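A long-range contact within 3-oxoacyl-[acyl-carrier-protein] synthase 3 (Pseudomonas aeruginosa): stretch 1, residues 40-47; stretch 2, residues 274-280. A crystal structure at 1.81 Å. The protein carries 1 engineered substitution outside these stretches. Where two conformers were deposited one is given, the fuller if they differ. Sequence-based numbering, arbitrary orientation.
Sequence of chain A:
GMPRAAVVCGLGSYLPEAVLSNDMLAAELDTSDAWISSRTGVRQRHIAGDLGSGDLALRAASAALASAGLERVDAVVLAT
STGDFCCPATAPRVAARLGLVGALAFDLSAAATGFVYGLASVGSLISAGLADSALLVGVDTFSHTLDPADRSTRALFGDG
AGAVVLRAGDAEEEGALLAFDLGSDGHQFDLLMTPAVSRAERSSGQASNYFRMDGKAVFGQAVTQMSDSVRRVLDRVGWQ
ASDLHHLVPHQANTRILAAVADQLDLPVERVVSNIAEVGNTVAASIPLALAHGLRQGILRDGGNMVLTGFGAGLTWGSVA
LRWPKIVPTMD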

# COMPACT_ATOMS: atom_id res chain seq x y z
N THR A 40 23.46 -14.19 -13.77
CA THR A 40 22.87 -12.90 -13.37
C THR A 40 23.62 -11.65 -13.84
O THR A 40 23.02 -10.58 -13.94
CB THR A 40 22.73 -12.80 -11.84
OG1 THR A 40 24.04 -12.81 -11.25
CG2 THR A 40 21.91 -13.96 -11.30
N GLY A 41 24.92 -11.78 -14.10
CA GLY A 41 25.78 -10.62 -14.36
C GLY A 41 26.02 -9.75 -13.14
O GLY A 41 26.78 -8.78 -13.20
N VAL A 42 25.37 -10.09 -12.02
CA VAL A 42 25.52 -9.34 -10.78
C VAL A 42 26.84 -9.75 -10.13
O VAL A 42 27.09 -10.94 -9.91
CB VAL A 42 24.37 -9.65 -9.81
CG1 VAL A 42 24.59 -8.95 -8.47
CG2 VAL A 42 23.04 -9.23 -10.42
N ARG A 43 27.68 -8.76 -9.82
CA ARG A 43 28.97 -9.01 -9.19
C ARG A 43 28.97 -8.68 -7.70
O ARG A 43 29.74 -9.25 -6.94
CB ARG A 43 30.08 -8.24 -9.92
CG ARG A 43 30.23 -8.67 -11.38
CD ARG A 43 31.69 -8.71 -11.84
NE ARG A 43 31.82 -9.33 -13.16
CZ ARG A 43 32.97 -9.60 -13.77
NH1 ARG A 43 34.14 -9.32 -13.20
NH2 ARG A 43 32.96 -10.17 -14.98
N GLN A 44 28.11 -7.75 -7.27
CA GLN A 44 27.92 -7.54 -5.84
C GLN A 44 26.52 -7.07 -5.48
O GLN A 44 25.76 -6.57 -6.32
CB GLN A 44 28.99 -6.60 -5.26
CG GLN A 44 29.13 -5.25 -5.95
CD GLN A 44 29.83 -4.21 -5.07
OE1 GLN A 44 30.94 -4.44 -4.57
NE2 GLN A 44 29.18 -3.07 -4.88
N ARG A 45 26.18 -7.26 -4.21
CA ARG A 45 24.89 -6.87 -3.70
C ARG A 45 25.04 -6.42 -2.25
O ARG A 45 25.82 -6.99 -1.48
CB ARG A 45 23.83 -7.97 -3.91
CG ARG A 45 24.08 -9.38 -3.32
CD ARG A 45 25.29 -10.13 -3.88
NE ARG A 45 25.11 -10.81 -5.17
CZ ARG A 45 26.10 -11.38 -5.85
NH1 ARG A 45 25.86 -11.98 -7.01
NH2 ARG A 45 27.35 -11.35 -5.40
N HIS A 46 24.32 -5.35 -1.90
CA HIS A 46 24.41 -4.77 -0.57
C HIS A 46 23.40 -5.45 0.35
O HIS A 46 22.27 -5.74 -0.06
CB HIS A 46 24.19 -3.25 -0.63
CG HIS A 46 25.29 -2.52 -1.34
ND1 HIS A 46 26.24 -1.79 -0.67
CD2 HIS A 46 25.59 -2.43 -2.66
CE1 HIS A 46 27.09 -1.27 -1.55
NE2 HIS A 46 26.72 -1.65 -2.76
N ILE A 47 23.83 -5.73 1.58
CA ILE A 47 23.08 -6.58 2.50
C ILE A 47 22.72 -5.78 3.76
O ILE A 47 23.61 -5.30 4.47
CB ILE A 47 23.89 -7.85 2.86
CG1 ILE A 47 24.23 -8.66 1.60
CG2 ILE A 47 23.13 -8.73 3.84
CD1 ILE A 47 23.02 -9.21 0.86
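Stretch 2 (274-280) NIAEVGN

Stretch 2 is a single short helical turn, Ile275 to Val278, with Asn274 just before it and Gly279 leaving it at positive phi. It lies along stretch 1 from Val42 onward, where the chain bends at Arg43 and is extended from Gln44 to His46, and the two chains advance in the same sense: Val42 is nearest Ala276 (CA to CA 4.2 Å), Gln44 nearest Glu277 (CA to CA 5.2 Å) and Arg45 nearest Val278 (CA to CA 4.6 Å). The rule to read here is that the carbonyls at the end of a short helix, which find no partner within their own turn, can be spent on a neighbouring chain.

Stretch 1 begins as a helix ends. Thr40, chi1 p, accepts at OG1 a hydrogen bond from Val42 N (3.1 Å), which steadies the turn through Gly41. Gly41 has positive phi, a conformation that favours glycine, and its O lies 3.9 Å from Ala276 CA.

Val42 supplies the apolar part of the contact. With chi1 t, it places CG2 3.9 Å from Ile275 CG1 and 3.6 Å from Ile275 O, while CG1 rests 3.7 Å from Gly279 CA. Ile275 O is already engaged by Gly279 N within the helical turn (2.8 Å), so the valine packs beside a satisfied carbonyl.

At Arg43 the backbone takes over. Ala276 O receives two hydrogen bonds from consecutive amides, Arg43 N at 3.0 Å and Gln44 N at 3.1 Å, a fork made possible by the near-helical phi/psi of Arg43, which turns both N-H groups to one acceptor. The end of the Arg43 side chain leads away from the helix.

Gln44, chi1 p and chi2 t, repeats the pattern one residue later with its side chain: NE2 donates to Glu277 O at 3.0 Å. Its own carbonyl makes no hydrogen bond to stretch 2; Gln44 O lies 3.5 Å from Val278 C.

Arg45 is extended and lies close by its backbone, CA being 3.9 Å from Val278 O; its guanidinium is hydrogen-bonded elsewhere in the structure. Gly279 belongs to this layer. A CB there would point toward stretch 1 and come within 3.3 Å of Arg45 CB and 3.5 Å of Val42 CG1, so close packing and positive phi both suit glycine.

His46 completes the contact through water. One water accepts from His46 N (2.8 Å) and donates to Val278 O (2.6 Å); a second lies 2.7 Å from His46 NE2 and donates to Glu277 O (3.2 Å). The imidazole turns its edge to Glu277 O, 3.8 Å from CD2. Ile47 is beyond reach.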

# COMPACT_ATOMS: atom_id res chain seq x y z
N ASN A 274 22.69 -0.28 -13.15
CA ASN A 274 23.73 -0.53 -12.16
C ASN A 274 23.58 -1.89 -11.50
O ASN A 274 24.11 -2.13 -10.42
CB ASN A 274 23.73 0.58 -11.09
CG ASN A 274 22.43 0.64 -10.31
OD1 ASN A 274 21.38 0.21 -10.78
ND2 ASN A 274 22.50 1.18 -9.10
N ILE A 275 22.89 -2.81 -12.17
CA ILE A 275 22.59 -4.13 -11.59
C ILE A 275 23.85 -4.92 -11.22
O ILE A 275 23.84 -5.73 -10.30
CB ILE A 275 21.66 -4.96 -12.52
CG1 ILE A 275 21.02 -6.12 -11.74
CG2 ILE A 275 22.42 -5.45 -13.76
CD1 ILE A 275 19.97 -6.84 -12.52
N ALA A 276 24.95 -4.66 -11.94
CA ALA A 276 26.23 -5.30 -11.61
C ALA A 276 26.76 -4.93 -10.22
O ALA A 276 27.40 -5.76 -9.56
CB ALA A 276 27.27 -4.96 -12.68
N GLU A 277 26.47 -3.70 -9.77
CA GLU A 277 27.02 -3.18 -8.52
C GLU A 277 26.08 -3.33 -7.33
O GLU A 277 26.54 -3.39 -6.19
CB GLU A 277 27.40 -1.70 -8.66
CG GLU A 277 28.48 -1.43 -9.69
CD GLU A 277 27.91 -1.18 -11.07
OE1 GLU A 277 26.70 -1.39 -11.25
OE2 GLU A 277 28.68 -0.79 -11.98
N VAL A 278 24.78 -3.39 -7.58
CA VAL A 278 23.79 -3.44 -6.50
C VAL A 278 22.84 -4.64 -6.55
O VAL A 278 22.11 -4.87 -5.60
CB VAL A 278 22.96 -2.13 -6.43
CG1 VAL A 278 23.87 -0.93 -6.28
CG2 VAL A 278 22.06 -1.97 -7.66
N GLY A 279 22.86 -5.39 -7.65
CA GLY A 279 21.92 -6.49 -7.83
C GLY A 279 20.50 -6.00 -8.03
O GLY A 279 20.27 -4.83 -8.36
N ASN A 280 19.55 -6.90 -7.83
CA ASN A 280 18.12 -6.63 -8.01
C ASN A 280 17.56 -6.24 -6.65
O ASN A 280 17.47 -7.07 -5.75
CB ASN A 280 17.43 -7.89 -8.55
CG ASN A 280 15.93 -7.73 -8.72
OD1 ASN A 280 15.30 -6.90 -8.07
ND2 ASN A 280 15.34 -8.55 -9.59
O HOH W 1 22.34 -3.85 -3.23
O HOH W 2 27.62 -0.63 -5.06